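Local coordinates for protein member of s1p family of ribosomal proteins (Pyrococcus furiosus, PDB 5YH1) that probably acts as a manganese-dependent exonuclease on nucleic acids, the chain being the DHH-domain part of a longer archaeal protein that also carries S1-family sequences, at residues Q21-V29 and T204-E215; Y358-T366 and R377-F387. All coordinates share one frame; numbering follows the deposited sequence.

Interaction 1 of 2, residues Q21-V29 and T204-E215; sequences QPSDVGFLV and TEVARYINPEVE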
loop_
_atom_site.group_PDB
_atom_site.type_symbol
_atom_site.label_atom_id
_atom_site.label_comp_id
_atom_site.label_asym_id
_atom_site.label_seq_id
_atom_site.Cartn_x
_atom_site.Cartn_y
_atom_site.Cartn_z
ATOM N N GLN A 21 22.229 12.272 32.953
ATOM C CA GLN A 21 21.689 11.713 34.194
ATOM C C GLN A 21 20.370 12.386 34.502
ATOM O O GLN A 21 20.319 13.601 34.587
ATOM C CB GLN A 21 22.631 11.959 35.377
ATOM C CG GLN A 21 23.880 11.102 35.382
ATOM C CD GLN A 21 23.580 9.626 35.521
ATOM O OE1 GLN A 21 22.578 9.235 36.120
ATOM N NE2 GLN A 21 24.449 8.797 34.965
ATOM N N PRO A 22 19.297 11.604 34.649
ATOM C CA PRO A 22 18.025 12.213 35.040
ATOM C C PRO A 22 17.948 12.476 36.550
ATOM O O PRO A 22 18.588 11.773 37.331
ATOM C CB PRO A 22 17.005 11.149 34.642
ATOM C CG PRO A 22 17.743 9.866 34.822
ATOM C CD PRO A 22 19.183 10.145 34.478
ATOM N N SER A 23 17.164 13.478 36.939
ATOM C CA SER A 23 16.825 13.696 38.340
ATOM C C SER A 23 15.878 12.608 38.814
ATOM O O SER A 23 15.109 12.050 38.030
ATOM C CB SER A 23 16.119 15.035 38.522
ATOM O OG SER A 23 16.870 16.074 37.949
ATOM N N ASP A 24 15.921 12.323 40.108
ATOM C CA ASP A 24 14.956 11.421 40.706
ATOM C C ASP A 24 13.691 12.215 41.007
ATOM O O ASP A 24 13.576 12.813 42.067
ATOM C CB ASP A 24 15.521 10.785 41.974
ATOM C CG ASP A 24 14.585 9.765 42.570
ATOM O OD1 ASP A 24 13.397 9.720 42.166
ATOM O OD2 ASP A 24 15.035 9.002 43.444
ATOM N N VAL A 25 12.752 12.220 40.060
ATOM C CA VAL A 25 11.491 12.960 40.203
ATOM C C VAL A 25 10.351 12.116 40.782
ATOM O O VAL A 25 9.202 12.544 40.790
ATOM C CB VAL A 25 11.034 13.559 38.853
ATOM C CG1 VAL A 25 12.035 14.595 38.379
ATOM C CG2 VAL A 25 10.846 12.474 37.797
ATOM N N GLY A 26 10.658 10.920 41.258
ATOM C CA GLY A 26 9.633 10.047 41.806
ATOM C C GLY A 26 8.614 9.641 40.753
ATOM O O GLY A 26 8.948 9.530 39.565
ATOM N N PHE A 27 7.375 9.414 41.206
ATOM C CA PHE A 27 6.273 8.979 40.354
ATOM C C PHE A 27 4.990 9.749 40.657
ATOM O O PHE A 27 4.881 10.399 41.691
ATOM C CB PHE A 27 6.033 7.493 40.546
ATOM C CG PHE A 27 7.224 6.650 40.223
ATOM C CD1 PHE A 27 7.706 6.585 38.926
ATOM C CD2 PHE A 27 7.865 5.923 41.215
ATOM C CE1 PHE A 27 8.806 5.801 38.615
ATOM C CE2 PHE A 27 8.963 5.146 40.917
ATOM C CZ PHE A 27 9.438 5.081 39.612
ATOM N N LEU A 28 4.019 9.668 39.748
ATOM C CA LEU A 28 2.750 10.390 39.890
ATOM C C LEU A 28 1.785 9.711 40.855
ATOM O O LEU A 28 0.824 10.327 41.303
ATOM C CB LEU A 28 2.067 10.534 38.531
ATOM C CG LEU A 28 2.754 11.465 37.543
ATOM C CD1 LEU A 28 2.171 11.266 36.147
ATOM C CD2 LEU A 28 2.610 12.911 37.985
ATOM N N VAL A 29 2.054 8.445 41.153
ATOM C CA VAL A 29 1.193 7.605 41.970
ATOM C C VAL A 29 2.070 6.759 42.890
ATOM O O VAL A 29 3.277 6.653 42.652
ATOM C CB VAL A 29 0.368 6.644 41.090
ATOM C CG1 VAL A 29 -0.490 7.423 40.102
ATOM C CG2 VAL A 29 1.278 5.672 40.345
ATOM N N THR A 204 4.692 7.496 30.378
ATOM C CA THR A 204 4.505 8.817 30.980
ATOM C C THR A 204 5.518 9.032 32.105
ATOM O O THR A 204 6.128 10.096 32.186
ATOM C CB THR A 204 3.064 9.015 31.493
ATOM O OG1 THR A 204 2.155 8.988 30.387
ATOM C CG2 THR A 204 2.922 10.338 32.216
ATOM N N GLU A 205 5.746 8.017 32.939
ATOM C CA GLU A 205 6.746 8.152 34.015
ATOM C C GLU A 205 8.150 8.302 33.416
ATOM O O GLU A 205 8.895 9.209 33.804
ATOM C CB GLU A 205 6.692 6.990 35.003
ATOM C CG GLU A 205 5.346 6.805 35.706
ATOM C CD GLU A 205 4.977 7.905 36.712
ATOM O OE1 GLU A 205 5.764 8.846 36.945
ATOM O OE2 GLU A 205 3.872 7.830 37.289
ATOM N N VAL A 206 8.500 7.473 32.430
ATOM C CA VAL A 206 9.792 7.648 31.752
ATOM C C VAL A 206 9.907 9.062 31.204
ATOM O O VAL A 206 10.951 9.718 31.369
ATOM C CB VAL A 206 10.046 6.626 30.627
ATOM C CG1 VAL A 206 11.318 6.982 29.864
ATOM C CG2 VAL A 206 10.167 5.221 31.189
ATOM N N ALA A 207 8.838 9.544 30.573
ATOM C CA ALA A 207 8.845 10.892 30.001
ATOM C C ALA A 207 9.144 11.972 31.043
ATOM O O ALA A 207 9.826 12.950 30.749
ATOM C CB ALA A 207 7.526 11.190 29.305
ATOM N N ARG A 208 8.622 11.799 32.253
ATOM C CA ARG A 208 8.876 12.743 33.344
ATOM C C ARG A 208 10.362 12.761 33.731
ATOM O O ARG A 208 10.910 13.824 34.026
ATOM C CB ARG A 208 8.003 12.418 34.567
ATOM C CG ARG A 208 6.516 12.676 34.351
ATOM C CD ARG A 208 5.660 12.227 35.532
ATOM N NE ARG A 208 6.143 12.829 36.777
ATOM C CZ ARG A 208 6.920 12.225 37.678
ATOM N NH1 ARG A 208 7.292 10.958 37.551
ATOM N NH2 ARG A 208 7.322 12.904 38.736
ATOM N N TYR A 209 11.012 11.599 33.717
ATOM C CA TYR A 209 12.455 11.541 33.945
ATOM C C TYR A 209 13.257 12.141 32.787
ATOM O O TYR A 209 14.296 12.761 33.005
ATOM C CB TYR A 209 12.913 10.113 34.223
ATOM C CG TYR A 209 12.553 9.636 35.611
ATOM C CD1 TYR A 209 11.270 9.198 35.901
ATOM C CD2 TYR A 209 13.492 9.627 36.640
ATOM C CE1 TYR A 209 10.926 8.749 37.159
ATOM C CE2 TYR A 209 13.153 9.179 37.907
ATOM C CZ TYR A 209 11.861 8.750 38.162
ATOM O OH TYR A 209 11.494 8.307 39.413
ATOM N N ILE A 210 12.775 11.967 31.556
ATOM C CA ILE A 210 13.438 12.566 30.405
ATOM C C ILE A 210 13.378 14.080 30.503
ATOM O O ILE A 210 14.386 14.749 30.294
ATOM C CB ILE A 210 12.815 12.101 29.065
ATOM C CG1 ILE A 210 13.144 10.630 28.821
ATOM C CG2 ILE A 210 13.331 12.943 27.905
ATOM C CD1 ILE A 210 12.244 9.960 27.810
ATOM N N ASN A 211 12.196 14.614 30.808
ATOM C CA ASN A 211 11.986 16.056 30.820
ATOM C C ASN A 211 10.940 16.467 31.866
ATOM O O ASN A 211 9.756 16.592 31.554
ATOM C CB ASN A 211 11.573 16.538 29.421
ATOM C CG ASN A 211 11.526 18.046 29.312
ATOM O OD1 ASN A 211 11.765 18.758 30.283
ATOM N ND2 ASN A 211 11.216 18.542 28.129
ATOM N N PRO A 212 11.379 16.698 33.116
ATOM C CA PRO A 212 10.422 17.037 34.180
ATOM C C PRO A 212 9.488 18.217 33.881
ATOM O O PRO A 212 8.402 18.268 34.430
ATOM C CB PRO A 212 11.329 17.325 35.386
ATOM C CG PRO A 212 12.541 16.491 35.141
ATOM C CD PRO A 212 12.747 16.533 33.645
ATOM N N GLU A 213 9.885 19.133 33.002
ATOM C CA GLU A 213 9.048 20.287 32.671
ATOM C C GLU A 213 7.714 19.966 31.997
ATOM O O GLU A 213 6.819 20.803 32.016
ATOM C CB GLU A 213 9.802 21.294 31.790
ATOM C CG GLU A 213 10.475 22.424 32.550
ATOM C CD GLU A 213 11.939 22.151 32.848
ATOM O OE1 GLU A 213 12.796 22.821 32.223
ATOM O OE2 GLU A 213 12.234 21.270 33.693
ATOM N N VAL A 214 7.567 18.790 31.386
ATOM C CA VAL A 214 6.313 18.477 30.680
ATOM C C VAL A 214 5.288 17.755 31.556
ATOM O O VAL A 214 4.208 17.404 31.082
ATOM C CB VAL A 214 6.550 17.687 29.364
ATOM C CG1 VAL A 214 7.501 18.456 28.458
ATOM C CG2 VAL A 214 7.062 16.278 29.626
ATOM N N GLU A 215 5.625 17.550 32.832
ATOM C CA GLU A 215 4.773 16.814 33.768
ATOM C C GLU A 215 3.313 17.265 33.748
ATOM O O GLU A 215 2.404 16.439 33.620
ATOM C CB GLU A 215 5.330 16.902 35.203
ATOM C CG GLU A 215 4.390 16.310 36.246
ATOM C CD GLU A 215 5.000 16.180 37.629
ATOM O OE1 GLU A 215 5.830 15.282 37.861
ATOM O OE2 GLU A 215 4.607 16.956 38.508
HETATM O O HOH W 1 15.669 14.622 34.709
#
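The Y209 ring carries V25 on one face: the methyl CG2 sits over the ring centre, 3.7 Å from the centroid and 6° off the normal, a CH-pi contact. P22 CB approaches the same ring at its edge. The hydroxyl OH of Y209 in turn stands over a face of the F27 ring, offset toward its rim, while E205 OE1 lies in the plane of that phenyl group, at its edge by CD1. Between these groups the R208 guanidinium takes V25 CG2 over one face and the backbone of F27 and L28 over the other. Its edge does the polar bonding. NH2 reaches V25 O at 2.8 Å and NH1 reaches G26 O at 3.0 Å, the latter bond almost straight (174°); both donors stand above the carbonyl planes. Side-on, NE and NH2 both hold E215 OE1, with NE 2.7 Å from that oxygen. A bend at chi3 (54°) turns the guanidinium over toward the loop, leaving its CD against L28 CG. E205 OE2 receives L28 N at 3.1 Å and also bonds Y239 of helix 234-245. Y209 OH adds a weak bond to G26 O, and a water joins S23 N to Y209 O. Within the loop, D24 OD1 accepts from G26 N in an Asx turn and forms a salt bridge with K38 of helix 32-53. The loop linking helices 2-20 and 32-53 is thus fastened to the end of helix 199-210 largely through its own main chain. Flanked by E205 and E215 in a salt-bridge network, R208 is likely to stay charged, and the acidic pair would fix its rotation while it grips two successive carbonyls.

Interaction 2 of 2, residues Y358-T366 and R377-F387; sequences YGEDSPILT and RASDGMAKYNF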
loop_
_atom_site.group_PDB
_atom_site.type_symbol
_atom_site.label_atom_id
_atom_site.label_comp_id
_atom_site.label_asym_id
_atom_site.label_seq_id
_atom_site.Cartn_x
_atom_site.Cartn_y
_atom_site.Cartn_z
ATOM N N TYR A 358 -24.935 -10.563 31.015
ATOM C CA TYR A 358 -24.802 -11.668 31.972
ATOM C C TYR A 358 -23.799 -11.420 33.094
ATOM O O TYR A 358 -23.741 -12.195 34.035
ATOM C CB TYR A 358 -24.421 -12.952 31.230
ATOM C CG TYR A 358 -25.432 -13.366 30.196
ATOM C CD1 TYR A 358 -26.617 -13.968 30.573
ATOM C CD2 TYR A 358 -25.209 -13.146 28.839
ATOM C CE1 TYR A 358 -27.561 -14.349 29.633
ATOM C CE2 TYR A 358 -26.141 -13.523 27.892
ATOM C CZ TYR A 358 -27.315 -14.126 28.296
ATOM O OH TYR A 358 -28.245 -14.512 27.358
ATOM N N GLY A 359 -22.996 -10.365 32.985
ATOM C CA GLY A 359 -21.996 -10.031 33.999
ATOM C C GLY A 359 -20.593 -10.484 33.633
ATOM O O GLY A 359 -20.400 -11.604 33.124
ATOM N N GLU A 360 -19.621 -9.612 33.910
ATOM C CA GLU A 360 -18.187 -9.894 33.725
ATOM C C GLU A 360 -17.721 -11.114 34.515
ATOM O O GLU A 360 -16.814 -11.828 34.082
ATOM C CB GLU A 360 -17.357 -8.668 34.142
ATOM C CG GLU A 360 -15.840 -8.864 34.270
ATOM C CD GLU A 360 -15.082 -8.738 32.949
ATOM O OE1 GLU A 360 -15.079 -7.622 32.381
ATOM O OE2 GLU A 360 -14.465 -9.742 32.496
ATOM N N ASP A 361 -18.324 -11.353 35.677
ATOM C CA ASP A 361 -17.884 -12.453 36.524
ATOM C C ASP A 361 -18.540 -13.766 36.156
ATOM O O ASP A 361 -18.119 -14.808 36.638
ATOM C CB ASP A 361 -18.105 -12.126 38.008
ATOM C CG ASP A 361 -17.285 -10.931 38.462
ATOM O OD1 ASP A 361 -16.099 -10.840 38.080
ATOM O OD2 ASP A 361 -17.825 -10.074 39.184
ATOM N N SER A 362 -19.561 -13.737 35.301
ATOM C CA SER A 362 -20.073 -14.980 34.732
ATOM C C SER A 362 -19.008 -15.522 33.752
ATOM O O SER A 362 -18.264 -14.741 33.177
ATOM C CB SER A 362 -21.425 -14.763 34.045
ATOM O OG SER A 362 -21.275 -14.259 32.727
ATOM N N PRO A 363 -18.896 -16.850 33.619
ATOM C CA PRO A 363 -17.894 -17.445 32.718
ATOM C C PRO A 363 -18.312 -17.344 31.250
ATOM O O PRO A 363 -19.175 -18.109 30.794
ATOM C CB PRO A 363 -17.840 -18.907 33.171
ATOM C CG PRO A 363 -19.211 -19.169 33.713
ATOM C CD PRO A 363 -19.657 -17.882 34.346
ATOM N N ILE A 364 -17.719 -16.390 30.533
ATOM C CA ILE A 364 -18.080 -16.143 29.128
ATOM C C ILE A 364 -16.864 -16.275 28.228
ATOM O O ILE A 364 -15.837 -15.640 28.468
ATOM C CB ILE A 364 -18.677 -14.736 28.904
ATOM C CG1 ILE A 364 -19.890 -14.507 29.815
ATOM C CG2 ILE A 364 -19.092 -14.571 27.446
ATOM C CD1 ILE A 364 -20.389 -13.076 29.821
ATOM N N LEU A 365 -17.009 -17.092 27.192
ATOM C CA LEU A 365 -15.969 -17.297 26.188
ATOM C C LEU A 365 -16.525 -17.004 24.811
ATOM O O LEU A 365 -17.444 -17.677 24.354
ATOM C CB LEU A 365 -15.454 -18.735 26.239
ATOM C CG LEU A 365 -14.190 -19.016 25.421
ATOM C CD1 LEU A 365 -12.985 -18.256 25.951
ATOM C CD2 LEU A 365 -13.900 -20.508 25.453
ATOM N N THR A 366 -15.959 -15.995 24.157
ATOM C CA THR A 366 -16.402 -15.576 22.838
ATOM C C THR A 366 -15.345 -15.932 21.807
ATOM O O THR A 366 -14.193 -15.521 21.913
ATOM C CB THR A 366 -16.703 -14.068 22.802
ATOM O OG1 THR A 366 -17.807 -13.780 23.675
ATOM C CG2 THR A 366 -17.067 -13.613 21.385
ATOM N N ARG A 377 -11.945 -14.353 23.338
ATOM C CA ARG A 377 -12.065 -13.476 24.503
ATOM C C ARG A 377 -12.755 -14.201 25.639
ATOM O O ARG A 377 -13.795 -14.818 25.448
ATOM C CB ARG A 377 -12.809 -12.204 24.130
ATOM C CG ARG A 377 -11.923 -11.253 23.357
ATOM C CD ARG A 377 -12.708 -10.183 22.645
ATOM N NE ARG A 377 -11.993 -8.911 22.692
ATOM C CZ ARG A 377 -11.199 -8.426 21.742
ATOM N NH1 ARG A 377 -10.976 -9.094 20.622
ATOM N NH2 ARG A 377 -10.621 -7.245 21.913
ATOM N N ALA A 378 -12.134 -14.141 26.813
ATOM C CA ALA A 378 -12.603 -14.806 28.020
ATOM C C ALA A 378 -12.875 -13.761 29.093
ATOM O O ALA A 378 -12.017 -12.941 29.385
ATOM C CB ALA A 378 -11.548 -15.780 28.509
ATOM N N SER A 379 -14.072 -13.772 29.667
ATOM C CA SER A 379 -14.369 -12.908 30.815
ATOM C C SER A 379 -13.583 -13.343 32.056
ATOM O O SER A 379 -13.068 -14.467 32.124
ATOM C CB SER A 379 -15.857 -12.958 31.139
ATOM O OG SER A 379 -16.205 -14.257 31.572
ATOM N N ASP A 380 -13.503 -12.449 33.038
ATOM C CA ASP A 380 -12.844 -12.746 34.318
ATOM C C ASP A 380 -13.384 -14.016 34.946
ATOM O O ASP A 380 -12.629 -14.783 35.526
ATOM C CB ASP A 380 -13.012 -11.584 35.288
ATOM C CG ASP A 380 -12.243 -10.364 34.854
ATOM O OD1 ASP A 380 -11.307 -10.502 34.038
ATOM O OD2 ASP A 380 -12.574 -9.262 35.323
ATOM N N GLY A 381 -14.682 -14.245 34.793
ATOM C CA GLY A 381 -15.324 -15.477 35.251
ATOM C C GLY A 381 -14.688 -16.773 34.772
ATOM O O GLY A 381 -14.813 -17.807 35.439
HETATM N N MSE A 382 -14.014 -16.733 33.621
HETATM C CA MSE A 382 -13.350 -17.928 33.080
HETATM C C MSE A 382 -12.163 -18.345 33.935
HETATM O O MSE A 382 -11.742 -19.501 33.900
HETATM C CB MSE A 382 -12.893 -17.683 31.638
HETATM C CG MSE A 382 -14.028 -17.342 30.674
HETATM SE SE MSE A 382 -15.139 -18.925 30.388
HETATM C CE MSE A 382 -13.746 -20.178 29.744
ATOM N N ALA A 383 -11.605 -17.422 34.713
ATOM C CA ALA A 383 -10.530 -17.775 35.649
ATOM C C ALA A 383 -10.950 -18.904 36.615
ATOM O O ALA A 383 -10.134 -19.733 36.982
ATOM C CB ALA A 383 -10.078 -16.549 36.428
ATOM N N LYS A 384 -12.231 -18.946 36.983
ATOM C CA LYS A 384 -12.775 -19.993 37.857
ATOM C C LYS A 384 -12.669 -21.399 37.262
ATOM O O LYS A 384 -12.872 -22.392 37.964
ATOM C CB LYS A 384 -14.245 -19.694 38.197
ATOM C CG LYS A 384 -14.436 -18.395 38.981
ATOM C CD LYS A 384 -15.883 -18.187 39.414
ATOM C CE LYS A 384 -16.732 -17.401 38.410
ATOM N NZ LYS A 384 -17.267 -16.122 38.975
ATOM N N TYR A 385 -12.375 -21.480 35.967
ATOM C CA TYR A 385 -12.237 -22.753 35.283
ATOM C C TYR A 385 -10.800 -23.002 34.820
ATOM O O TYR A 385 -10.546 -23.954 34.085
ATOM C CB TYR A 385 -13.177 -22.784 34.082
ATOM C CG TYR A 385 -14.635 -22.785 34.444
ATOM C CD1 TYR A 385 -15.309 -21.594 34.731
ATOM C CD2 TYR A 385 -15.351 -23.970 34.496
ATOM C CE1 TYR A 385 -16.657 -21.591 35.054
ATOM C CE2 TYR A 385 -16.699 -23.974 34.813
ATOM C CZ TYR A 385 -17.343 -22.781 35.092
ATOM O OH TYR A 385 -18.671 -22.782 35.421
ATOM N N ASN A 386 -9.872 -22.149 35.253
ATOM C CA ASN A 386 -8.471 -22.213 34.824
ATOM C C ASN A 386 -8.297 -22.218 33.301
ATOM O O ASN A 386 -7.502 -22.976 32.745
ATOM C CB ASN A 386 -7.757 -23.407 35.476
ATOM C CG ASN A 386 -7.486 -23.171 36.947
ATOM O OD1 ASN A 386 -6.532 -22.477 37.305
ATOM N ND2 ASN A 386 -8.341 -23.718 37.809
ATOM N N PHE A 387 -9.061 -21.362 32.632
ATOM C CA PHE A 387 -8.932 -21.206 31.200
ATOM C C PHE A 387 -7.575 -20.582 30.892
ATOM O O PHE A 387 -7.220 -19.557 31.453
ATOM C CB PHE A 387 -10.047 -20.321 30.649
ATOM C CG PHE A 387 -9.884 -20.000 29.198
ATOM C CD1 PHE A 387 -10.301 -20.898 28.233
ATOM C CD2 PHE A 387 -9.271 -18.823 28.798
ATOM C CE1 PHE A 387 -10.135 -20.616 26.881
ATOM C CE2 PHE A 387 -9.102 -18.538 27.451
ATOM C CZ PHE A 387 -9.532 -19.438 26.496
#
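Backbone pairing joins L365 and T366 to A378 and R377 as antiparallel neighbours of a beta hairpin. T366 and R377 form a hydrogen-bonded pair, with T366 N 2.8 Å from R377 O; L365 and A378 make the non-hydrogen-bonded one. Beyond them S379 N donates to I364 O at 2.8 Å. Side-chain hydrogen bonds then take over as the strands part. S379 OG, placed between its backbone N and carbonyl carbon (chi1 65°), gives its proton to S362 O at 2.7 Å, in the carbonyl plane, and accepts from I364 N at 2.8 Å, so one hydroxyl spans P363, linking the carbonyl before it to the amide after it. E360 OE2 takes D380 N on its anti lone pair, 2.9 Å away and nearly straight (172°), and K384 NZ reaches D361 O at 2.8 Å. The carboxylates of E360 and D380 lie close together, probably at some electrostatic cost that the salt bridge from E360 OE1 to K355 would offset. With an alanine in place of E360, D380 N is likely to lose its acceptor and K355 its acidic mate, and the turn that starts at S379 could shift. Apolar contacts fill the rest. P363 CB meets Y385 CE1 obliquely at 3.5 Å and also touches the selenium of selenomethionine M382, whose chain, bent at chi2 and chi3, brings CG near I364 O and SE near the P363-I364 peptide. L365 CD1 sits over one face of the F387 ring and against A378 CB. G381 packs its CA against the D361 and S362 carbonyls, where a side chain would clash. On the other side of strand 364-369 runs strand 325-330, paired through R325 and N327; helix 343-358 covers I364 and R377, and helix 423-435 packs on L365.

How the interactions relate
From the N terminus, the chain leaves helix 2-20 and enters the loop 21-29, which interaction 1 joins to 204-215 after an excursion of 174 residues that takes in the five-stranded parallel sheet and the helices around it. Interaction 2 opens later and closes a far shorter loop of ten residues, the distal part of the hairpin formed by strands 364-369 and 373-378 with its turn. The two therefore follow in series, neither nesting nor crossing, with their nearest atoms about 21 Å apart. Interaction 1 ties the N-terminal helical region to the part bearing the manganese ligands, whereas interaction 2 belongs to the C-terminal mixed sheet.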